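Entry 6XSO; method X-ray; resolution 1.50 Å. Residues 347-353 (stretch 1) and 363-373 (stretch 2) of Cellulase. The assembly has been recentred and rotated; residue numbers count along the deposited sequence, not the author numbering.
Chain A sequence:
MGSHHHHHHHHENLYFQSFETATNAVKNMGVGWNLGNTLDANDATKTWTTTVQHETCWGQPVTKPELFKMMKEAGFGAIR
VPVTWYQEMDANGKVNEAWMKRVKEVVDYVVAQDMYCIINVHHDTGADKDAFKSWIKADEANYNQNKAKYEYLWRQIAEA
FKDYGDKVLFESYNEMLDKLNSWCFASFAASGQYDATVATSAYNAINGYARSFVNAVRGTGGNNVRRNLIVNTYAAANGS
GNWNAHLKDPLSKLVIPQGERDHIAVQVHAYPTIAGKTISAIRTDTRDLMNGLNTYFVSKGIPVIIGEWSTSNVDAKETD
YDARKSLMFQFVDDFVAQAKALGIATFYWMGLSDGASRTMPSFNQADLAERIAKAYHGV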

# COMPACT_ATOMS: atom_id res chain seq x y z
N PHE A 347 6.64 1.27 5.02
CA PHE A 347 6.84 2.02 3.78
C PHE A 347 6.50 3.49 4.04
O PHE A 347 5.33 3.84 4.20
CB PHE A 347 5.97 1.46 2.63
CG PHE A 347 6.43 0.12 2.09
CD1 PHE A 347 6.23 -1.04 2.80
CD2 PHE A 347 7.02 0.02 0.83
CE1 PHE A 347 6.64 -2.27 2.30
CE2 PHE A 347 7.43 -1.21 0.31
CZ PHE A 347 7.24 -2.35 1.04
N TYR A 348 7.52 4.36 4.10
CA TYR A 348 7.31 5.77 4.40
C TYR A 348 6.55 6.47 3.26
O TYR A 348 6.76 6.17 2.09
CB TYR A 348 8.68 6.46 4.65
CG TYR A 348 8.49 7.83 5.20
CD1 TYR A 348 8.49 8.94 4.37
CD2 TYR A 348 8.25 8.03 6.56
CE1 TYR A 348 8.25 10.21 4.87
CE2 TYR A 348 8.02 9.28 7.06
CZ TYR A 348 8.01 10.37 6.21
OH TYR A 348 7.75 11.61 6.74
N TRP A 349 5.65 7.39 3.61
CA TRP A 349 4.81 8.07 2.61
C TRP A 349 5.51 9.33 2.08
O TRP A 349 5.57 10.34 2.77
CB TRP A 349 3.45 8.46 3.18
CG TRP A 349 2.63 9.16 2.12
CD1 TRP A 349 2.35 10.50 2.03
CD2 TRP A 349 2.07 8.56 0.95
NE1 TRP A 349 1.63 10.76 0.89
CE2 TRP A 349 1.45 9.59 0.20
CE3 TRP A 349 2.03 7.25 0.46
CZ2 TRP A 349 0.80 9.34 -1.00
CZ3 TRP A 349 1.37 7.00 -0.73
CH2 TRP A 349 0.76 8.04 -1.45
N MET A 350 5.97 9.28 0.83
CA MET A 350 6.49 10.45 0.11
C MET A 350 7.63 11.11 0.90
O MET A 350 8.43 10.44 1.55
CB MET A 350 5.35 11.37 -0.28
CG MET A 350 4.41 10.79 -1.33
SD MET A 350 3.15 11.94 -1.93
CE MET A 350 4.14 13.05 -2.92
N GLY A 351 7.72 12.43 0.81
CA GLY A 351 8.89 13.09 1.34
C GLY A 351 10.12 12.46 0.72
O GLY A 351 10.05 11.87 -0.36
N LEU A 352 11.23 12.60 1.42
CA LEU A 352 12.54 12.03 1.11
C LEU A 352 13.13 12.58 -0.18
O LEU A 352 14.15 13.27 -0.13
CB LEU A 352 12.54 10.51 1.12
CG LEU A 352 11.98 9.82 2.36
CD1 LEU A 352 12.40 8.35 2.35
CD2 LEU A 352 12.36 10.46 3.68
N SER A 353 12.55 12.22 -1.33
CA SER A 353 12.92 12.78 -2.63
C SER A 353 11.61 13.12 -3.34
O SER A 353 10.85 12.22 -3.71
CB SER A 353 13.74 11.79 -3.45
OG SER A 353 14.16 12.38 -4.68
N PHE A 363 17.94 13.66 -2.43
CA PHE A 363 17.03 13.74 -1.30
C PHE A 363 16.85 15.20 -0.87
O PHE A 363 17.83 15.86 -0.52
CB PHE A 363 17.56 12.93 -0.10
CG PHE A 363 17.61 11.45 -0.31
CD1 PHE A 363 16.48 10.67 -0.21
CD2 PHE A 363 18.81 10.82 -0.56
CE1 PHE A 363 16.54 9.31 -0.39
CE2 PHE A 363 18.88 9.45 -0.74
CZ PHE A 363 17.74 8.70 -0.65
N ASN A 364 15.63 15.69 -0.89
CA ASN A 364 15.33 16.97 -0.25
C ASN A 364 15.06 16.82 1.24
O ASN A 364 15.04 17.84 1.96
CB ASN A 364 14.18 17.68 -0.96
CG ASN A 364 12.89 16.90 -0.89
OD1 ASN A 364 12.79 15.82 -1.47
ND2 ASN A 364 11.89 17.44 -0.19
N GLN A 365 14.90 15.60 1.74
CA GLN A 365 14.91 15.32 3.18
C GLN A 365 15.98 14.26 3.45
O GLN A 365 15.68 13.14 3.89
CB GLN A 365 13.53 14.93 3.69
CG GLN A 365 12.43 15.94 3.34
CD GLN A 365 11.07 15.51 3.84
OE1 GLN A 365 10.71 14.33 3.78
NE2 GLN A 365 10.31 16.46 4.38
N ALA A 366 17.24 14.62 3.20
CA ALA A 366 18.33 13.66 3.36
C ALA A 366 18.42 13.18 4.80
O ALA A 366 18.67 11.99 5.04
CB ALA A 366 19.66 14.27 2.93
N ASP A 367 18.23 14.09 5.76
CA ASP A 367 18.33 13.70 7.16
C ASP A 367 17.29 12.64 7.53
O ASP A 367 17.62 11.65 8.19
CB ASP A 367 18.28 14.94 8.07
CG ASP A 367 17.10 15.86 7.80
OD1 ASP A 367 16.27 15.63 6.90
OD2 ASP A 367 17.01 16.85 8.56
N LEU A 368 16.05 12.81 7.06
CA LEU A 368 15.01 11.83 7.37
C LEU A 368 15.24 10.50 6.66
O LEU A 368 15.05 9.44 7.26
CB LEU A 368 13.65 12.42 6.99
CG LEU A 368 12.47 11.48 7.24
CD1 LEU A 368 12.31 11.01 8.65
CD2 LEU A 368 11.20 12.19 6.80
N ALA A 369 15.66 10.54 5.39
CA ALA A 369 15.95 9.30 4.68
C ALA A 369 17.01 8.50 5.41
O ALA A 369 16.85 7.29 5.62
CB ALA A 369 16.38 9.63 3.25
N GLU A 370 18.09 9.17 5.83
CA GLU A 370 19.16 8.48 6.54
C GLU A 370 18.66 7.99 7.89
O GLU A 370 19.05 6.90 8.33
CB GLU A 370 20.37 9.41 6.73
CG GLU A 370 21.51 8.70 7.44
CD GLU A 370 22.86 9.39 7.30
OE1 GLU A 370 22.91 10.52 6.78
OE2 GLU A 370 23.86 8.78 7.73
N ARG A 371 17.81 8.77 8.56
CA ARG A 371 17.31 8.36 9.87
C ARG A 371 16.50 7.08 9.77
O ARG A 371 16.64 6.18 10.61
CB ARG A 371 16.46 9.47 10.48
CG ARG A 371 16.20 9.30 11.98
CD ARG A 371 17.40 9.78 12.81
NE ARG A 371 17.12 9.58 14.22
CZ ARG A 371 17.50 10.39 15.19
NH1 ARG A 371 18.20 11.48 14.91
NH2 ARG A 371 17.15 10.10 16.43
N ILE A 372 15.63 6.97 8.76
CA ILE A 372 14.83 5.76 8.57
C ILE A 372 15.72 4.56 8.30
O ILE A 372 15.57 3.49 8.90
CB ILE A 372 13.81 5.99 7.44
CG1 ILE A 372 12.77 7.05 7.83
CG2 ILE A 372 13.15 4.67 7.06
CD1 ILE A 372 12.00 7.60 6.64
N ALA A 373 16.68 4.72 7.38
CA ALA A 373 17.54 3.60 7.02
C ALA A 373 18.37 3.14 8.22
O ALA A 373 18.48 1.93 8.48
CB ALA A 373 18.47 3.99 5.87
O HOH W 1 8.27 13.69 5.16

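How do the two backbones lie against each other? Stretch 1 leaves a strand and turns through a loop, while stretch 2 begins as loop and becomes a helix at Ala 366. They are closest at the loops: the CA atoms of Ser 353 and Phe 363 are 4.4 Å apart, and those of Leu 352 and Gln 365 are 4.6 Å apart. At the strand the gap widens, with the CA atoms of Tyr 348 and Ile 372 separated by 8.6 Å, and side chains fill the space between.

What fastens the loops where they come so close? Leu 352 and Gln 365 are joined by two nearly straight hydrogen bonds. Gln 365 N donates to Leu 352 O at 3.1 Å, and Leu 352 N donates to Gln 365 OE1 at 3.0 Å, so both polar backbone atoms of the leucine are answered by one residue at the N-cap position of the helix. Leu 352 O also receives a CA-H...O contact from Phe 363 CA at 3.1 Å, and it lies near the plane of the Phe 363 ring, at its edge.

Which bump fills which hollow? Leu 352 is the main knob, with more area covered by the other stretch than any other residue here. Its CA-to-CB bond points away from stretch 2 overall, yet the side chain comes nearer at its end. Leu 352 CD2 settles among helix side chains, 3.7 Å from Leu 368 CG, 4.1 Å from Ala 369 CB and 4.1 Å from Ile 372 CD1. These helix residues point toward stretch 1, and Leu 352 CD2 also lies 3.7 Å from Ala 369 N, so the methyl rests against the helix backbone as well as its side chains. On the loop side, Leu 352 CB meets Phe 363 CD1 at 4.2 Å.

How does Tyr 348 bridge the wider gap? The CA-to-CB bond of Tyr 348 points toward stretch 2, and Ile 372 CD1 sits over one face of its ring, 4.2 Å from the centroid of the Tyr 348 ring, in a CH-pi contact. Leu 368 CD2 approaches obliquely, 3.7 Å from Tyr 348 CZ. The hydroxyl adds a polar link at the end of this apolar patch: a water lies 2.7 Å from Tyr 348 OH and donates to Gln 365 OE1 at 2.9 Å.

Why does the turn stay slim at Gly 351? Gln 365 OE1 lies 3.3 Å from Gly 351 CA, and a CB in its ideal position would be only 2.4 Å from that oxygen, a clash. The positive phi of 54° also favours glycine.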